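Local atomic coordinates of ThreeFoil (Artificial gene, PDB entry 3PG0), a protein that is a designed, three-fold symmetric beta-trefoil that binds a sodium ion and probably binds sugars in the manner of ricin-type lectins. Residues Leu31-Ser36 / Leu134-Ala139; Leu40-Ala45 / Ala51-Tyr56. All blocks are in the same frame, centred on the assembly; numbering follows the deposited sequence.

Contact 1 (Leu31-Ser36 / Leu134-Ala139); sequences LVARHS and LDVENA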
loop_
_atom_site.group_PDB
_atom_site.type_symbol
_atom_site.label_atom_id
_atom_site.label_comp_id
_atom_site.label_asym_id
_atom_site.label_seq_id
_atom_site.Cartn_x
_atom_site.Cartn_y
_atom_site.Cartn_z
ATOM N N LEU A 31 0.489 1.793 -7.768
ATOM C CA LEU A 31 0.120 0.451 -7.359
ATOM C C LEU A 31 -1.366 0.304 -7.590
ATOM O O LEU A 31 -2.166 1.019 -6.982
ATOM C CB LEU A 31 0.469 0.197 -5.878
ATOM C CG LEU A 31 1.943 -0.099 -5.607
ATOM C CD1 LEU A 31 2.739 1.163 -5.683
ATOM C CD2 LEU A 31 2.123 -0.744 -4.238
ATOM N N VAL A 32 -1.728 -0.624 -8.478
ATOM C CA VAL A 32 -3.105 -0.763 -8.943
ATOM C C VAL A 32 -3.659 -2.106 -8.486
ATOM O O VAL A 32 -3.067 -3.153 -8.761
ATOM C CB VAL A 32 -3.172 -0.688 -10.485
ATOM C CG1 VAL A 32 -4.601 -0.872 -10.975
ATOM C CG2 VAL A 32 -2.607 0.638 -10.964
ATOM N N ALA A 33 -4.783 -2.072 -7.776
ATOM C CA ALA A 33 -5.413 -3.309 -7.312
ATOM C C ALA A 33 -5.984 -4.091 -8.485
ATOM O O ALA A 33 -6.607 -3.524 -9.396
ATOM C CB ALA A 33 -6.497 -3.010 -6.286
ATOM N N ARG A 34 -5.783 -5.404 -8.455
ATOM C CA ARG A 34 -6.173 -6.250 -9.579
ATOM C C ARG A 34 -7.675 -6.253 -9.803
ATOM O O ARG A 34 -8.140 -6.242 -10.946
ATOM C CB ARG A 34 -5.672 -7.673 -9.350
ATOM C CG ARG A 34 -5.986 -8.622 -10.484
ATOM C CD ARG A 34 -5.312 -9.973 -10.297
ATOM N NE ARG A 34 -5.581 -10.829 -11.455
ATOM C CZ ARG A 34 -5.039 -12.030 -11.648
ATOM N NH1 ARG A 34 -4.192 -12.532 -10.763
ATOM N NH2 ARG A 34 -5.340 -12.729 -12.738
ATOM N N HIS A 35 -8.440 -6.270 -8.717
ATOM C CA HIS A 35 -9.890 -6.372 -8.855
ATOM C C HIS A 35 -10.503 -5.090 -9.415
ATOM O O HIS A 35 -11.409 -5.144 -10.230
ATOM C CB HIS A 35 -10.546 -6.757 -7.515
ATOM C CG HIS A 35 -10.589 -5.639 -6.516
ATOM N ND1 HIS A 35 -9.467 -4.927 -6.142
ATOM C CD2 HIS A 35 -11.624 -5.100 -5.827
ATOM C CE1 HIS A 35 -9.807 -4.007 -5.254
ATOM N NE2 HIS A 35 -11.112 -4.095 -5.045
ATOM N N SER A 36 -9.988 -3.937 -8.998
ATOM C CA SER A 36 -10.684 -2.679 -9.262
ATOM C C SER A 36 -10.008 -1.843 -10.331
ATOM O O SER A 36 -10.653 -0.997 -10.965
ATOM C CB SER A 36 -10.757 -1.843 -7.988
ATOM O OG SER A 36 -9.447 -1.450 -7.602
ATOM N N LEU A 134 -1.488 -6.255 1.998
ATOM C CA LEU A 134 -2.193 -5.046 1.602
ATOM C C LEU A 134 -3.467 -5.458 0.869
ATOM O O LEU A 134 -3.423 -6.254 -0.082
ATOM C CB LEU A 134 -1.290 -4.211 0.684
ATOM C CG LEU A 134 -1.640 -2.740 0.468
ATOM C CD1 LEU A 134 -1.508 -1.924 1.753
ATOM C CD2 LEU A 134 -0.737 -2.189 -0.627
ATOM N N ASP A 135 -4.592 -4.895 1.297
ATOM C CA ASP A 135 -5.916 -5.434 0.959
ATOM C C ASP A 135 -6.934 -4.301 0.803
ATOM O O ASP A 135 -7.002 -3.409 1.646
ATOM C CB ASP A 135 -6.293 -6.400 2.102
ATOM C CG ASP A 135 -7.647 -7.061 1.940
ATOM O OD1 ASP A 135 -8.669 -6.365 1.783
ATOM O OD2 ASP A 135 -7.674 -8.303 2.042
ATOM N N VAL A 136 -7.692 -4.293 -0.293
ATOM C CA VAL A 136 -8.800 -3.340 -0.405
ATOM C C VAL A 136 -10.036 -3.959 0.241
ATOM O O VAL A 136 -10.521 -5.016 -0.201
ATOM C CB VAL A 136 -9.132 -2.987 -1.852
ATOM C CG1 VAL A 136 -10.273 -1.993 -1.862
ATOM C CG2 VAL A 136 -7.898 -2.391 -2.524
ATOM N N GLU A 137 -10.517 -3.311 1.300
ATOM C CA GLU A 137 -11.577 -3.857 2.151
ATOM C C GLU A 137 -12.798 -4.394 1.402
ATOM O O GLU A 137 -13.432 -3.684 0.614
ATOM C CB GLU A 137 -12.017 -2.819 3.177
ATOM C CG GLU A 137 -13.125 -3.336 4.075
ATOM C CD GLU A 137 -13.548 -2.348 5.156
ATOM O OE1 GLU A 137 -13.281 -1.131 5.030
ATOM O OE2 GLU A 137 -14.155 -2.802 6.144
ATOM N N ASN A 138 -13.129 -5.648 1.691
ATOM C CA ASN A 138 -14.299 -6.327 1.126
ATOM C C ASN A 138 -14.321 -6.410 -0.404
ATOM O O ASN A 138 -15.367 -6.671 -1.000
ATOM C CB ASN A 138 -15.607 -5.709 1.672
ATOM C CG ASN A 138 -15.752 -5.886 3.185
ATOM O OD1 ASN A 138 -15.114 -6.761 3.782
ATOM N ND2 ASN A 138 -16.603 -5.073 3.804
ATOM N N ALA A 139 -13.162 -6.205 -1.033
ATOM C CA ALA A 139 -13.060 -6.184 -2.492
ATOM C C ALA A 139 -14.012 -5.172 -3.119
ATOM O O ALA A 139 -14.522 -5.383 -4.221
ATOM C CB ALA A 139 -13.291 -7.591 -3.084
#

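Contact 2 (Leu40-Ala45 / Ala51-Tyr56); sequences LDVENA and ANVIQY. With NA (sodium ion), chain G; BTB (2-[bis-(2-hydroxy-ethyl)-amino]-2-hydroxymethyl-propane-1,3-diol), chain D.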
loop_
_atom_site.group_PDB
_atom_site.type_symbol
_atom_site.label_atom_id
_atom_site.label_comp_id
_atom_site.label_asym_id
_atom_site.label_seq_id
_atom_site.Cartn_x
_atom_site.Cartn_y
_atom_site.Cartn_z
ATOM N N LEU A 40 -3.518 2.840 -5.229
ATOM C CA LEU A 40 -3.177 3.131 -3.848
ATOM C C LEU A 40 -2.980 4.636 -3.676
ATOM O O LEU A 40 -2.154 5.250 -4.360
ATOM C CB LEU A 40 -1.905 2.370 -3.477
ATOM C CG LEU A 40 -1.534 2.293 -1.998
ATOM C CD1 LEU A 40 -2.549 1.428 -1.245
ATOM C CD2 LEU A 40 -0.122 1.718 -1.875
ATOM N N ASP A 41 -3.725 5.223 -2.741
ATOM C CA ASP A 41 -3.936 6.661 -2.720
ATOM C C ASP A 41 -3.922 7.196 -1.284
ATOM O O ASP A 41 -4.584 6.640 -0.408
ATOM C CB ASP A 41 -5.288 6.915 -3.409
ATOM C CG ASP A 41 -5.703 8.380 -3.422
ATOM O OD1 ASP A 41 -5.815 9.007 -2.342
ATOM O OD2 ASP A 41 -5.968 8.891 -4.524
ATOM N N VAL A 42 -3.161 8.268 -1.034
ATOM C CA VAL A 42 -3.257 8.933 0.272
ATOM C C VAL A 42 -4.365 9.980 0.218
ATOM O O VAL A 42 -4.302 10.944 -0.554
ATOM C CB VAL A 42 -1.950 9.609 0.707
ATOM C CG1 VAL A 42 -2.141 10.279 2.074
ATOM C CG2 VAL A 42 -0.804 8.587 0.764
ATOM N N GLU A 43 -5.360 9.783 1.072
ATOM C CA GLU A 43 -6.650 10.449 0.970
ATOM C C GLU A 43 -6.555 11.974 0.917
ATOM O O GLU A 43 -6.022 12.615 1.834
ATOM C CB GLU A 43 -7.552 10.004 2.121
ATOM C CG GLU A 43 -8.958 10.551 2.028
ATOM C CD GLU A 43 -9.873 9.923 3.050
ATOM O OE1 GLU A 43 -9.442 9.757 4.211
ATOM O OE2 GLU A 43 -11.018 9.590 2.688
ATOM N N ASN A 44 -7.069 12.535 -0.177
ATOM C CA ASN A 44 -7.169 13.980 -0.364
ATOM C C ASN A 44 -5.826 14.706 -0.341
ATOM O O ASN A 44 -5.758 15.917 -0.087
ATOM C CB ASN A 44 -8.151 14.586 0.637
ATOM C CG ASN A 44 -9.574 14.076 0.426
ATOM O OD1 ASN A 44 -9.998 13.843 -0.710
ATOM N ND2 ASN A 44 -10.309 13.889 1.515
ATOM N N ALA A 45 -4.762 13.946 -0.602
ATOM C CA ALA A 45 -3.408 14.494 -0.691
ATOM C C ALA A 45 -2.968 15.164 0.601
ATOM O O ALA A 45 -2.109 16.052 0.604
ATOM C CB ALA A 45 -3.270 15.443 -1.888
ATOM N N ALA A 51 -2.715 10.270 7.925
ATOM C CA ALA A 51 -3.677 10.372 6.822
ATOM C C ALA A 51 -3.995 8.984 6.302
ATOM O O ALA A 51 -3.123 8.121 6.239
ATOM C CB ALA A 51 -3.132 11.242 5.699
ATOM N N ASN A 52 -5.252 8.766 5.934
ATOM C CA ASN A 52 -5.694 7.425 5.565
ATOM C C ASN A 52 -5.242 7.051 4.163
ATOM O O ASN A 52 -5.176 7.903 3.283
ATOM C CB ASN A 52 -7.211 7.333 5.641
ATOM C CG ASN A 52 -7.698 5.893 5.698
ATOM O OD1 ASN A 52 -6.985 5.018 6.165
ATOM N ND2 ASN A 52 -8.889 5.637 5.185
ATOM N N VAL A 53 -4.956 5.768 3.961
ATOM C CA VAL A 53 -4.637 5.253 2.630
ATOM C C VAL A 53 -5.848 4.484 2.114
ATOM O O VAL A 53 -6.427 3.652 2.820
ATOM C CB VAL A 53 -3.371 4.367 2.654
ATOM C CG1 VAL A 53 -3.192 3.632 1.313
ATOM C CG2 VAL A 53 -2.156 5.230 2.988
ATOM N N ILE A 54 -6.230 4.783 0.880
ATOM C CA ILE A 54 -7.468 4.285 0.294
ATOM C C ILE A 54 -7.178 3.827 -1.123
ATOM O O ILE A 54 -6.045 3.876 -1.590
ATOM C CB ILE A 54 -8.544 5.388 0.231
ATOM C CG1 ILE A 54 -8.032 6.595 -0.580
ATOM C CG2 ILE A 54 -8.954 5.819 1.639
ATOM C CD1 ILE A 54 -9.082 7.700 -0.771
ATOM N N GLN A 55 -8.215 3.369 -1.804
ATOM C CA GLN A 55 -8.133 3.108 -3.230
ATOM C C GLN A 55 -8.879 4.216 -3.961
ATOM O O GLN A 55 -9.897 4.702 -3.481
ATOM C CB GLN A 55 -8.719 1.732 -3.533
ATOM C CG GLN A 55 -9.729 1.697 -4.628
ATOM C CD GLN A 55 -10.361 0.331 -4.782
ATOM O OE1 GLN A 55 -9.677 -0.669 -5.066
ATOM N NE2 GLN A 55 -11.677 0.273 -4.595
ATOM N N TYR A 56 -8.352 4.655 -5.094
ATOM C CA TYR A 56 -9.016 5.718 -5.838
ATOM C C TYR A 56 -8.608 5.678 -7.305
ATOM O O TYR A 56 -7.475 5.334 -7.638
ATOM C CB TYR A 56 -8.701 7.094 -5.222
ATOM C CG TYR A 56 -9.775 8.148 -5.441
ATOM C CD1 TYR A 56 -10.777 8.346 -4.496
ATOM C CD2 TYR A 56 -9.763 8.959 -6.567
ATOM C CE1 TYR A 56 -11.755 9.315 -4.687
ATOM C CE2 TYR A 56 -10.730 9.922 -6.759
ATOM C CZ TYR A 56 -11.722 10.095 -5.823
ATOM O OH TYR A 56 -12.688 11.061 -6.025
HETATM NA NA NA G . -6.649 2.754 5.183
HETATM C C1 BTB D . -10.316 14.030 -5.344
HETATM O O1 BTB D . -10.613 13.613 -6.606
HETATM C C2 BTB D . -8.809 13.920 -5.097
HETATM C C3 BTB D . -8.065 14.441 -6.296
HETATM O O3 BTB D . -8.062 15.799 -6.306
HETATM C C4 BTB D . -8.504 14.728 -3.897
HETATM O O4 BTB D . -7.082 14.797 -3.691
HETATM N N BTB D . -8.434 12.460 -4.846
HETATM C C5 BTB D . -9.192 11.971 -3.689
HETATM C C6 BTB D . -8.542 10.733 -3.179
HETATM O O6 BTB D . -7.364 11.045 -2.420
HETATM C C7 BTB D . -7.033 12.367 -4.571
HETATM C C8 BTB D . -6.327 11.313 -5.391
HETATM O O8 BTB D . -6.587 11.537 -6.725
HETATM O O HOH W 1 -7.335 10.749 6.006
HETATM O O HOH W 2 -11.140 7.136 4.466
#

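Contact 1 (Leu31-Ser36 / Leu134-Ala139)
The imidazole of His-35 reaches between Val-136 and the backbone of Ala-139, and two of its ring carbons, CE1 and CD2, make different kinds of contact. CE1 lies 3.6 Å from CB of Val-136, the isopropyl group meeting the ring at a slant. At the other carbon the approach is cleaner: CD2 comes edge-on to the carbonyl oxygen of Ala-139, which sits near the ring plane 3.3 Å away, while the methyl CB of Ala-139 stands 4.1 Å from the same CD2. Deeper in, the small side chain of Ala-33 meets Val-136 through a plain apolar touch, CB to CG2 at 4.1 Å. Here a beta-trefoil brings together parts of the chain distant in sequence: strand 28-33 and the turn after it pack against the end of strand 133-136 and its own following turn, through side chains and without strand pairing. The ring's placement begins with a chi1 of 74°, which sets CG between the backbone N and the carbonyl carbon. The next residue packs on one ring face, CB of Ser-36 lying 3.6 Å from the plane and over the centre. The polar end is held from just beyond the contact, where NE2 is hydrogen-bonded to the carbonyl oxygen of Ser-140. The turn carrying Ala-139 is closed by its backbone N, bonded to Val-136 O at 3.0 Å. Farther out, Trp-160 touches both Ala-33 and Val-136, and Gln-55 packs against these two residues and His-35.

Contact 2 (Leu40-Ala45 / Ala51-Tyr56)
Asp-41 and Ile-54 face each other as an antiparallel hydrogen-bonded pair, but their two bonds are unequal. Ile-54 N gives a nearly straight one to Asp-41 O at 2.8 Å, with 170° at the hydrogen, whereas the return bond from Asp-41 N to Ile-54 O is bent to 138° and its donor is tilted from the carbonyl plane. Two residues along, Glu-43 N bonds almost straight to Asn-52 O at 2.9 Å. Two waters reinforce this end: one donates to Glu-43 OE1 and accepts from Asn-52 N, and the second accepts from Asn-52 ND2 and gives a weak bond to Glu-43 OE2. With its nitrogen turned to that water, the Asn-52 amide offers OD1 to the sodium ion at 2.5 Å; Val-53 O also binds the metal, and Asn-99, Val-100, Asn-146 and Val-147 complete the six-oxygen site. The motif is a beta hairpin of the trefoil, strands 39-42 and 53-56. On the face bearing Leu-40 and Val-53, CD1 of the leucine presses tightly on CG1 of the valine at 3.4 Å, and Val-42 CG1 rests on the Ala-51 methyl. On the other face, Asp-41 CG lies anti to the backbone N (chi1 177°), carrying the carboxylate to a bis-tris molecule, probably from the crystallisation liquor. OD1 accepts a 2.6 Å hydrogen bond from ligand O6, which in turn accepts one from Asn-44 N. Ligand C6 lies 3.5 Å above one face of the Tyr-56 ring, toward its rim. A carboxylate, a backbone N-H and an aromatic face round a polyol are consistent with a ricin-type sugar pocket, while Asn-52 and Val-53 serve the metal.

How the contacts relate
Both contacts are partly buried, with their centres about 10 Å from the centre of the chain, yet they illustrate two ways of building one fold. Contact 2 is local, a hairpin held by backbone bonds and bridging waters, with one segment also binding the metal; contact 1 joins regions 98 residues apart by packing alone and buries 190 Å² against 471 Å². Strands 28-33 and 39-42 meet through a backbone bond between Leu-31 and Leu-40. Gln-55 links the two contacts: its OE1 probably takes a hydrogen bond from Ser-36 OG and packs beside His-35 and Val-136. Segments 40-45 and 134-139 share the sequence LDVENA, each in its own hairpin; contact 2 is pairing within one hairpin, contact 1 packing outside the other.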